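Local atomic coordinates of 3'-5'-exonuclease (PDB entry 3E2V), a protein that cuts double-stranded DNA as an endonuclease and degrades it from the 3' end as an exonuclease, probably with magnesium as cofactor. Residues A48-K53 / N361-A366; L350-V353 / N357-C360. All blocks are in the same frame, centred on the assembly; numbering follows the deposited sequence.

Contact 1: A48-K53 / N361-A366; sequences AQRHVK and NMEQVA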
loop_
_atom_site.group_PDB
_atom_site.type_symbol
_atom_site.label_atom_id
_atom_site.label_comp_id
_atom_site.label_asym_id
_atom_site.label_seq_id
_atom_site.Cartn_x
_atom_site.Cartn_y
_atom_site.Cartn_z
ATOM N N ALA A 48 -0.414 -11.259 15.158
ATOM C CA ALA A 48 -0.788 -12.681 15.046
ATOM C C ALA A 48 -1.809 -13.049 16.124
ATOM O O ALA A 48 -2.776 -13.790 15.878
ATOM C CB ALA A 48 0.433 -13.568 15.152
ATOM N N GLN A 49 -1.612 -12.499 17.316
ATOM C CA GLN A 49 -2.527 -12.731 18.431
ATOM C C GLN A 49 -3.912 -12.157 18.133
ATOM O O GLN A 49 -4.924 -12.683 18.621
ATOM C CB GLN A 49 -1.945 -12.143 19.720
ATOM C CG GLN A 49 -2.764 -12.499 20.958
ATOM C CD GLN A 49 -2.040 -12.192 22.252
ATOM O OE1 GLN A 49 -0.828 -12.435 22.386
ATOM N NE2 GLN A 49 -2.775 -11.661 23.208
ATOM N N ARG A 50 -3.965 -11.084 17.335
ATOM C CA ARG A 50 -5.238 -10.502 16.905
ATOM C C ARG A 50 -5.630 -10.938 15.474
ATOM O O ARG A 50 -6.305 -10.211 14.741
ATOM C CB ARG A 50 -5.229 -8.972 17.063
ATOM C CG ARG A 50 -4.800 -8.455 18.442
ATOM C CD ARG A 50 -5.601 -9.129 19.563
ATOM N NE ARG A 50 -7.039 -9.002 19.297
ATOM C CZ ARG A 50 -7.958 -9.841 19.767
ATOM N NH1 ARG A 50 -7.597 -10.874 20.530
ATOM N NH2 ARG A 50 -9.238 -9.636 19.470
ATOM N N HIS A 51 -5.202 -12.146 15.118
ATOM C CA HIS A 51 -5.706 -12.913 13.968
ATOM C C HIS A 51 -5.232 -12.430 12.610
ATOM O O HIS A 51 -5.775 -12.850 11.584
ATOM C CB HIS A 51 -7.237 -13.014 13.996
ATOM C CG HIS A 51 -7.791 -13.307 15.360
ATOM N ND1 HIS A 51 -7.510 -14.474 16.044
ATOM C CD2 HIS A 51 -8.574 -12.564 16.178
ATOM C CE1 HIS A 51 -8.101 -14.437 17.226
ATOM N NE2 HIS A 51 -8.756 -13.296 17.332
ATOM N N VAL A 52 -4.209 -11.581 12.605
ATOM C CA VAL A 52 -3.584 -11.183 11.347
ATOM C C VAL A 52 -2.666 -12.307 10.894
ATOM O O VAL A 52 -1.716 -12.675 11.596
ATOM C CB VAL A 52 -2.839 -9.833 11.445
ATOM C CG1 VAL A 52 -2.433 -9.341 10.043
ATOM C CG2 VAL A 52 -3.709 -8.800 12.150
ATOM N N LYS A 53 -2.954 -12.847 9.712
ATOM C CA LYS A 53 -2.220 -13.984 9.200
ATOM C C LYS A 53 -1.126 -13.580 8.224
ATOM O O LYS A 53 -0.064 -14.197 8.185
ATOM C CB LYS A 53 -3.171 -14.975 8.520
ATOM C CG LYS A 53 -4.339 -15.407 9.382
ATOM C CD LYS A 53 -3.903 -16.128 10.659
ATOM C CE LYS A 53 -5.112 -16.410 11.524
ATOM N NZ LYS A 53 -4.708 -17.096 12.786
ATOM N N ASN A 361 -4.380 -3.797 14.606
ATOM C CA ASN A 361 -5.611 -3.020 14.588
ATOM C C ASN A 361 -6.470 -3.245 13.344
ATOM O O ASN A 361 -7.454 -2.540 13.125
ATOM C CB ASN A 361 -5.307 -1.536 14.817
ATOM C CG ASN A 361 -4.899 -1.261 16.254
ATOM O OD1 ASN A 361 -5.122 -2.089 17.136
ATOM N ND2 ASN A 361 -4.267 -0.127 16.488
ATOM N N MET A 362 -6.126 -4.262 12.563
ATOM C CA MET A 362 -6.990 -4.699 11.455
ATOM C C MET A 362 -8.429 -4.924 11.908
ATOM O O MET A 362 -9.381 -4.528 11.231
ATOM C CB MET A 362 -6.425 -5.978 10.832
ATOM C CG MET A 362 -5.302 -5.686 9.830
ATOM S SD MET A 362 -5.808 -4.813 8.255
ATOM C CE MET A 362 -6.576 -6.250 7.404
ATOM N N GLU A 363 -8.574 -5.580 13.058
ATOM C CA GLU A 363 -9.892 -5.892 13.587
ATOM C C GLU A 363 -10.762 -4.656 13.792
ATOM O O GLU A 363 -11.989 -4.731 13.653
ATOM C CB GLU A 363 -9.773 -6.699 14.879
ATOM C CG GLU A 363 -9.060 -5.994 16.017
ATOM C CD GLU A 363 -8.893 -6.872 17.234
ATOM O OE1 GLU A 363 -9.468 -7.981 17.270
ATOM O OE2 GLU A 363 -8.161 -6.444 18.156
ATOM N N GLN A 364 -10.146 -3.509 14.090
ATOM C CA GLN A 364 -10.905 -2.268 14.248
ATOM C C GLN A 364 -11.451 -1.799 12.911
ATOM O O GLN A 364 -12.568 -1.333 12.820
ATOM C CB GLN A 364 -10.033 -1.168 14.867
ATOM C CG GLN A 364 -9.519 -1.468 16.257
ATOM C CD GLN A 364 -8.601 -0.384 16.777
ATOM O OE1 GLN A 364 -8.461 0.662 16.178
ATOM N NE2 GLN A 364 -7.962 -0.648 17.908
ATOM N N VAL A 365 -10.639 -1.903 11.862
ATOM C CA VAL A 365 -11.111 -1.488 10.537
ATOM C C VAL A 365 -12.285 -2.384 10.122
ATOM O O VAL A 365 -13.301 -1.886 9.626
ATOM C CB VAL A 365 -9.973 -1.533 9.496
ATOM C CG1 VAL A 365 -10.423 -0.938 8.150
ATOM C CG2 VAL A 365 -8.752 -0.785 10.030
ATOM N N ALA A 366 -12.161 -3.693 10.378
ATOM C CA ALA A 366 -13.206 -4.646 9.991
ATOM C C ALA A 366 -14.522 -4.347 10.739
ATOM O O ALA A 366 -15.599 -4.357 10.144
ATOM C CB ALA A 366 -12.747 -6.070 10.262
HETATM O O HOH W 1 -6.490 -7.410 14.129
#
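Arg50 folds back on itself, with chi1, chi2 and chi3 all near -52°, and this curl turns the NE edge of its guanidinium to Glu363. Glu363 comes to meet it with CG between its backbone N and carbonyl carbon (chi1 62°) and an extended chain beyond. The salt bridge is side-on and uses two nitrogens, one for each carboxylate oxygen. Arg50 NE donates to Glu363 OE2 at 3.0 Å, and this bond is fairly straight. Arg50 NH2 donates to Glu363 OE1 at 2.8 Å, on the syn lone pair of that oxygen. The two flat groups are not coplanar; their planes lie 48° apart. Two bonds from one partner restrict the rotation of both groups.

Beside the salt bridge, a water joins the two backbones. It donates to Arg50 O (2.9 Å) and accepts from Glu363 N (3.0 Å), so it serves an amide in the first turn of helix 362-373. Val52 adds an apolar contact. Val52 CG2 lies 4.1 Å from Met362 CB, and the two side chains cross at about a right angle.

Helix 40-49 ends here in a Schellman motif, with His51 at positive phi as its C-prime residue. The chain then enters strand 52-57 of the parallel barrel sheet. The contact thus ties the turn between this helix and strand to the start of helix 362-373. Tyr14 of strand 14-16 touches His51 and Glu363, and Leu300 of strand 298-300 packs on Met362.

Contact 2: L350-V353 / N357-C360; sequences LYMV and NEPC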
loop_
_atom_site.group_PDB
_atom_site.type_symbol
_atom_site.label_atom_id
_atom_site.label_comp_id
_atom_site.label_asym_id
_atom_site.label_seq_id
_atom_site.Cartn_x
_atom_site.Cartn_y
_atom_site.Cartn_z
ATOM N N LEU A 350 3.021 -7.760 26.109
ATOM C CA LEU A 350 3.211 -6.976 24.890
ATOM C C LEU A 350 2.578 -5.603 25.016
ATOM O O LEU A 350 1.436 -5.464 25.473
ATOM C CB LEU A 350 2.603 -7.743 23.709
ATOM C CG LEU A 350 3.271 -9.081 23.370
ATOM C CD1 LEU A 350 2.378 -9.900 22.420
ATOM C CD2 LEU A 350 4.668 -8.913 22.786
ATOM N N TYR A 351 3.319 -4.583 24.593
ATOM C CA TYR A 351 2.902 -3.190 24.736
ATOM C C TYR A 351 2.977 -2.437 23.420
ATOM O O TYR A 351 3.880 -2.695 22.626
ATOM C CB TYR A 351 3.826 -2.454 25.713
ATOM C CG TYR A 351 3.626 -2.795 27.170
ATOM C CD1 TYR A 351 2.893 -1.948 27.996
ATOM C CD2 TYR A 351 4.201 -3.936 27.723
ATOM C CE1 TYR A 351 2.722 -2.242 29.346
ATOM C CE2 TYR A 351 4.020 -4.243 29.074
ATOM C CZ TYR A 351 3.288 -3.386 29.862
ATOM O OH TYR A 351 3.099 -3.668 31.203
ATOM N N MET A 352 2.038 -1.513 23.226
ATOM C CA MET A 352 1.978 -0.620 22.063
ATOM C C MET A 352 2.470 0.768 22.452
ATOM O O MET A 352 2.644 1.066 23.643
ATOM C CB MET A 352 0.543 -0.506 21.514
ATOM C CG MET A 352 -0.101 -1.865 21.201
ATOM S SD MET A 352 -1.858 -1.862 20.645
ATOM C CE MET A 352 -1.666 -1.245 18.967
ATOM N N VAL A 353 2.711 1.594 21.435
ATOM C CA VAL A 353 3.157 2.966 21.643
ATOM C C VAL A 353 2.026 3.915 21.264
ATOM O O VAL A 353 1.488 3.835 20.156
ATOM C CB VAL A 353 4.420 3.268 20.807
ATOM C CG1 VAL A 353 4.750 4.765 20.889
ATOM C CG2 VAL A 353 5.589 2.387 21.260
ATOM N N ASN A 357 0.171 3.518 15.073
ATOM C CA ASN A 357 -0.761 2.457 14.693
ATOM C C ASN A 357 -0.023 1.152 14.386
ATOM O O ASN A 357 1.182 1.162 14.111
ATOM C CB ASN A 357 -1.635 2.917 13.523
ATOM C CG ASN A 357 -2.884 2.082 13.368
ATOM O OD1 ASN A 357 -3.308 1.379 14.297
ATOM N ND2 ASN A 357 -3.471 2.136 12.178
ATOM N N GLU A 358 -0.735 0.024 14.465
ATOM C CA GLU A 358 -0.134 -1.281 14.236
ATOM C C GLU A 358 -1.041 -2.196 13.429
ATOM O O GLU A 358 -2.266 -2.008 13.436
ATOM C CB GLU A 358 0.181 -1.978 15.562
ATOM C CG GLU A 358 1.141 -1.219 16.464
ATOM C CD GLU A 358 1.720 -2.091 17.572
ATOM O OE1 GLU A 358 1.346 -3.276 17.664
ATOM O OE2 GLU A 358 2.535 -1.576 18.375
ATOM N N PRO A 359 -0.453 -3.208 12.766
ATOM C CA PRO A 359 -1.292 -4.181 12.037
ATOM C C PRO A 359 -2.279 -4.950 12.930
ATOM O O PRO A 359 -3.303 -5.444 12.422
ATOM C CB PRO A 359 -0.266 -5.125 11.382
ATOM C CG PRO A 359 1.005 -4.932 12.179
ATOM C CD PRO A 359 0.993 -3.484 12.604
ATOM N N CYS A 360 -2.024 -5.050 14.236
ATOM C CA CYS A 360 -2.998 -5.729 15.098
ATOM C C CYS A 360 -4.323 -4.993 15.179
ATOM O O CYS A 360 -5.294 -5.510 15.759
ATOM C CB CYS A 360 -2.471 -5.970 16.521
ATOM S SG CYS A 360 -2.150 -4.485 17.506
HETATM O O HOH W 2 2.371 1.116 18.656
#
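Glu358 OE2 is held by a water and by Arg356. The water donates to Glu358 OE2 at 2.7 Å and accepts from Val353 N at 2.8 Å, so it carries the carboxylate's reach to the backbone of strand 351-353. Arg356 NH2 forms a salt bridge with the same oxygen, while the other oxygen, OE1, pairs with Arg46 NE of helix 40-49. Each carboxylate oxygen therefore has its own arginine, which probably favours the charged form of this buried acid.

Met352 lies against the side chain of Glu358. The two cross obliquely. Met352 CG lies 3.9 Å from Glu358 OE2, and Met352 CE reaches Glu358 CD at 3.8 Å. The chain of Met352 is extended at chi2 and bends at chi3 (74°), which lays the methyl along the glutamate side chain and against Cys360. There Met352 CE meets Cys360 SG at 3.6 Å. The methyl thus lies against both side chains. Asn357 OD1 accepts a weak hydrogen bond from Glu358 N at 2.9 Å, just ahead of the 3-10 turn that begins at Pro359.

Strand 351-353 pairs in parallel with strand 334-336, in a small two-stranded sheet separate from the barrel sheet. The segment 357-360 is part of the connection from this sheet to helix 362-373. Through the water-bridged Glu358 and the packing of Met352, the contact joins a peripheral strand to the loop that leads into helix 362-373 of the TIM-barrel body of this TatD-type hydrolase.

How the contacts relate
Contact 1 and contact 2 have centres 11 Å apart and are continuous along the chain, since Cys360 is followed directly by Asn361. They also touch in space. Val52 CG2 packs 3.4 Å from Pro359 O, and Arg50 CB lies 3.7 Å from Cys360 O. Asn361 ND2 of contact 1 lies 3.8 Å from Met352 CE of contact 2. Segment 357-360 therefore touches both strand 351-353 and segment 48-53. Neither contact belongs to the metal site. The side chain of Met362 is about 12 Å from the bound magnesium ion, and that of Glu358 about 11 Å from the side chain of Asp303, a ligand of the metal.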